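Superoxide dismutase [Fe] (Sulfolobus acidocaldarius, PDB 1B06) converts toxic superoxide radicals into hydrogen peroxide and molecular oxygen, using one iron ion in each subunit. Local coordinates at residues 36-41 / 86-91. Numbering follows the deposited sequence.
Sequences GHHKGY and IYWNNM
The indole of W88 and the imidazole of H38 meet rim to rim, neither lying over the other's face: NE1 at the indole edge confronts ND1 of the histidine, with the two ring planes turned 30° apart. One face of the indole carries CD2 of Y87, 3.6 Å above the plane, while H33, an iron ligand, meets W88 edge-to-face. F11 packs edge-to-face with H38. The setting is the alpha-hairpin domain of the iron/manganese superoxide dismutases, whose helices 27-57 and 67-89 each bring an iron-binding histidine, H33 and H84, to the metal. The pair illustrates how two segments that meet through a single pair of side chains can be joined by one hydrogen bond: between 36-41 and 86-91 the CA atoms of H38 and W88 are 10.4 Å apart, and the two rings span the interval.

That bond runs from W88 NE1 to H38 ND1 over 2.9 Å, fairly straight at 161°. The acceptor sits nearly in the indole plane, whereas the donor is tilted 18° out of the imidazole plane. CG of H38 stands anti to the backbone N, which brings ND1 up to the indole edge. Accepting at ND1 implies that this nitrogen carries no proton, and NE2 is probably the protonated one, bonded to ND1 of H81, so that H38 reaches helix 67-89 a second time. Replacing this histidine by an alanine is likely to leave the buried indole N-H without its acceptor and H81 ND1 without its hydrogen bond to the imidazole. Besides NE1, the indole's CD1 also borders the histidine, 3.7 Å from H38 ND1.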
ATOM      1  N   GLY A  36      17.506 -18.460  -6.611  1.00 20.92           N
ATOM      2  CA  GLY A  36      17.841 -17.140  -6.115  1.00 17.04           C
ATOM      3  C   GLY A  36      16.733 -16.497  -5.308  1.00 19.88           C
ATOM      4  O   GLY A  36      16.827 -16.384  -4.086  1.00 19.25           O
ATOM      5  N   HIS A  37      15.671 -16.092  -5.996  1.00 18.71           N
ATOM      6  CA  HIS A  37      14.542 -15.429  -5.355  1.00 17.56           C
ATOM      7  C   HIS A  37      13.768 -16.264  -4.332  1.00 18.37           C
ATOM      8  O   HIS A  37      13.671 -15.880  -3.167  1.00 16.12           O
ATOM      9  CB  HIS A  37      13.589 -14.887  -6.432  1.00 14.12           C
ATOM     10  CG  HIS A  37      14.232 -13.905  -7.361  1.00 12.64           C
ATOM     11  ND1 HIS A  37      14.378 -12.570  -7.048  1.00 14.89           N
ATOM     12  CD2 HIS A  37      14.791 -14.066  -8.584  1.00 17.16           C
ATOM     13  CE1 HIS A  37      14.999 -11.951  -8.037  1.00 12.91           C
ATOM     14  NE2 HIS A  37      15.261 -12.836  -8.983  1.00 16.40           N
ATOM     15  N   HIS A  38      13.216 -17.398  -4.750  1.00 15.91           N
ATOM     16  CA  HIS A  38      12.444 -18.217  -3.823  1.00 15.01           C
ATOM     17  C   HIS A  38      13.246 -18.600  -2.582  1.00 18.61           C
ATOM     18  O   HIS A  38      12.776 -18.442  -1.458  1.00 15.74           O
ATOM     19  CB  HIS A  38      11.925 -19.474  -4.524  1.00 13.57           C
ATOM     20  CG  HIS A  38      10.853 -20.191  -3.761  1.00 12.06           C
ATOM     21  ND1 HIS A  38      10.132 -21.235  -4.296  1.00 13.62           N
ATOM     22  CD2 HIS A  38      10.403 -20.036  -2.493  1.00 12.91           C
ATOM     23  CE1 HIS A  38       9.286 -21.695  -3.392  1.00 10.48           C
ATOM     24  NE2 HIS A  38       9.430 -20.984  -2.288  1.00 15.02           N
ATOM     25  N   LYS A  39      14.459 -19.101  -2.780  1.00 19.87           N
ATOM     26  CA  LYS A  39      15.298 -19.487  -1.653  1.00 19.12           C
ATOM     27  C   LYS A  39      15.483 -18.305  -0.710  1.00 15.06           C
ATOM     28  O   LYS A  39      15.490 -18.456   0.506  1.00 15.78           O
ATOM     29  CB  LYS A  39      16.664 -19.953  -2.153  1.00 23.37           C
ATOM     30  CG  LYS A  39      17.656 -20.260  -1.047  1.00 27.78           C
ATOM     31  CD  LYS A  39      18.099 -21.717  -1.098  1.00 48.05           C
ATOM     32  CE  LYS A  39      19.524 -21.872  -1.649  1.00 56.86           C
ATOM     33  NZ  LYS A  39      20.038 -20.644  -2.334  1.00 64.20           N
ATOM     34  N   GLY A  40      15.639 -17.122  -1.284  1.00 15.25           N
ATOM     35  CA  GLY A  40      15.835 -15.934  -0.478  1.00 14.66           C
ATOM     36  C   GLY A  40      14.650 -15.582   0.401  1.00 17.81           C
ATOM     37  O   GLY A  40      14.825 -15.051   1.496  1.00 20.74           O
ATOM     38  N   TYR A  41      13.442 -15.872  -0.072  1.00 15.80           N
ATOM     39  CA  TYR A  41      12.241 -15.567   0.700  1.00 15.28           C
ATOM     40  C   TYR A  41      12.141 -16.501   1.895  1.00 15.47           C
ATOM     41  O   TYR A  41      11.678 -16.108   2.959  1.00 16.69           O
ATOM     42  CB  TYR A  41      10.988 -15.697  -0.175  1.00 14.93           C
ATOM     43  CG  TYR A  41      10.895 -14.676  -1.300  1.00 16.57           C
ATOM     44  CD1 TYR A  41      11.093 -13.311  -1.061  1.00 17.23           C
ATOM     45  CD2 TYR A  41      10.617 -15.078  -2.610  1.00 17.90           C
ATOM     46  CE1 TYR A  41      11.019 -12.375  -2.101  1.00 19.62           C
ATOM     47  CE2 TYR A  41      10.543 -14.150  -3.655  1.00 17.30           C
ATOM     48  CZ  TYR A  41      10.745 -12.806  -3.395  1.00 18.83           C
ATOM     49  OH  TYR A  41      10.686 -11.903  -4.433  1.00 19.90           O
ATOM     50  N   ILE A  86       3.211 -22.289  -4.948  1.00 17.01           N
ATOM     51  CA  ILE A  86       2.022 -22.623  -5.726  1.00 15.82           C
ATOM     52  C   ILE A  86       2.337 -22.476  -7.218  1.00 17.44           C
ATOM     53  O   ILE A  86       1.965 -23.321  -8.033  1.00 20.13           O
ATOM     54  CB  ILE A  86       0.848 -21.684  -5.382  1.00 14.54           C
ATOM     55  CG1 ILE A  86       0.419 -21.898  -3.931  1.00 14.52           C
ATOM     56  CG2 ILE A  86      -0.322 -21.951  -6.314  1.00 10.62           C
ATOM     57  CD1 ILE A  86      -0.397 -20.751  -3.360  1.00 11.12           C
ATOM     58  N   TYR A  87       3.028 -21.391  -7.550  1.00 16.49           N
ATOM     59  CA  TYR A  87       3.415 -21.064  -8.919  1.00 13.43           C
ATOM     60  C   TYR A  87       4.124 -22.216  -9.641  1.00 18.04           C
ATOM     61  O   TYR A  87       3.750 -22.571 -10.762  1.00 14.31           O
ATOM     62  CB  TYR A  87       4.306 -19.821  -8.888  1.00 15.90           C
ATOM     63  CG  TYR A  87       4.796 -19.309 -10.225  1.00 12.24           C
ATOM     64  CD1 TYR A  87       3.907 -19.007 -11.257  1.00 15.99           C
ATOM     65  CD2 TYR A  87       6.152 -19.071 -10.436  1.00 15.51           C
ATOM     66  CE1 TYR A  87       4.366 -18.470 -12.475  1.00 16.63           C
ATOM     67  CE2 TYR A  87       6.621 -18.539 -11.639  1.00 16.25           C
ATOM     68  CZ  TYR A  87       5.728 -18.239 -12.653  1.00 16.75           C
ATOM     69  OH  TYR A  87       6.202 -17.707 -13.832  1.00 16.29           O
ATOM     70  N   TRP A  88       5.134 -22.805  -9.000  1.00 17.04           N
ATOM     71  CA  TRP A  88       5.876 -23.909  -9.606  1.00 16.81           C
ATOM     72  C   TRP A  88       4.965 -25.093  -9.909  1.00 16.12           C
ATOM     73  O   TRP A  88       5.070 -25.708 -10.965  1.00 20.29           O
ATOM     74  CB  TRP A  88       7.008 -24.390  -8.694  1.00 13.00           C
ATOM     75  CG  TRP A  88       7.967 -23.323  -8.240  1.00 15.28           C
ATOM     76  CD1 TRP A  88       8.432 -23.137  -6.973  1.00 14.90           C
ATOM     77  CD2 TRP A  88       8.586 -22.310  -9.047  1.00 16.45           C
ATOM     78  NE1 TRP A  88       9.301 -22.075  -6.934  1.00 19.59           N
ATOM     79  CE2 TRP A  88       9.415 -21.547  -8.191  1.00 18.33           C
ATOM     80  CE3 TRP A  88       8.523 -21.972 -10.405  1.00 19.62           C
ATOM     81  CZ2 TRP A  88      10.178 -20.463  -8.651  1.00 13.10           C
ATOM     82  CZ3 TRP A  88       9.284 -20.892 -10.862  1.00 18.01           C
ATOM     83  CH2 TRP A  88      10.099 -20.153  -9.984  1.00 19.06           C
ATOM     84  N   ASN A  89       4.074 -25.409  -8.978  1.00 14.76           N
ATOM     85  CA  ASN A  89       3.158 -26.529  -9.142  1.00 13.84           C
ATOM     86  C   ASN A  89       2.000 -26.215 -10.079  1.00 15.98           C
ATOM     87  O   ASN A  89       1.361 -27.125 -10.615  1.00 16.74           O
ATOM     88  CB  ASN A  89       2.603 -26.951  -7.785  1.00 17.76           C
ATOM     89  CG  ASN A  89       3.620 -27.696  -6.955  1.00 21.91           C
ATOM     90  OD1 ASN A  89       4.164 -28.704  -7.387  1.00 28.58           O
ATOM     91  ND2 ASN A  89       3.884 -27.202  -5.755  1.00 30.45           N
ATOM     92  N   ASN A  90       1.737 -24.929 -10.275  1.00 13.39           N
ATOM     93  CA  ASN A  90       0.644 -24.487 -11.131  1.00 11.90           C
ATOM     94  C   ASN A  90       1.045 -24.461 -12.603  1.00 14.76           C
ATOM     95  O   ASN A  90       0.262 -24.050 -13.458  1.00 11.89           O
ATOM     96  CB  ASN A  90       0.177 -23.098 -10.690  1.00 13.12           C
ATOM     97  CG  ASN A  90      -1.298 -22.854 -10.972  1.00 18.81           C
ATOM     98  OD1 ASN A  90      -2.164 -23.660 -10.618  1.00 20.57           O
ATOM     99  ND2 ASN A  90      -1.590 -21.728 -11.609  1.00 13.24           N
ATOM    100  N   MET A  91       2.272 -24.894 -12.881  1.00 13.42           N
ATOM    101  CA  MET A  91       2.796 -24.959 -14.244  1.00 16.83           C
ATOM    102  C   MET A  91       3.261 -26.395 -14.519  1.00 17.23           C
ATOM    103  O   MET A  91       3.484 -27.170 -13.589  1.00 16.55           O
ATOM    104  CB  MET A  91       3.967 -23.985 -14.412  1.00 16.09           C
ATOM    105  CG  MET A  91       3.567 -22.518 -14.346  1.00 17.88           C
ATOM    106  SD  MET A  91       4.858 -21.374 -14.864  1.00 17.79           S
ATOM    107  CE  MET A  91       6.150 -21.701 -13.601  1.00 14.61           C
TER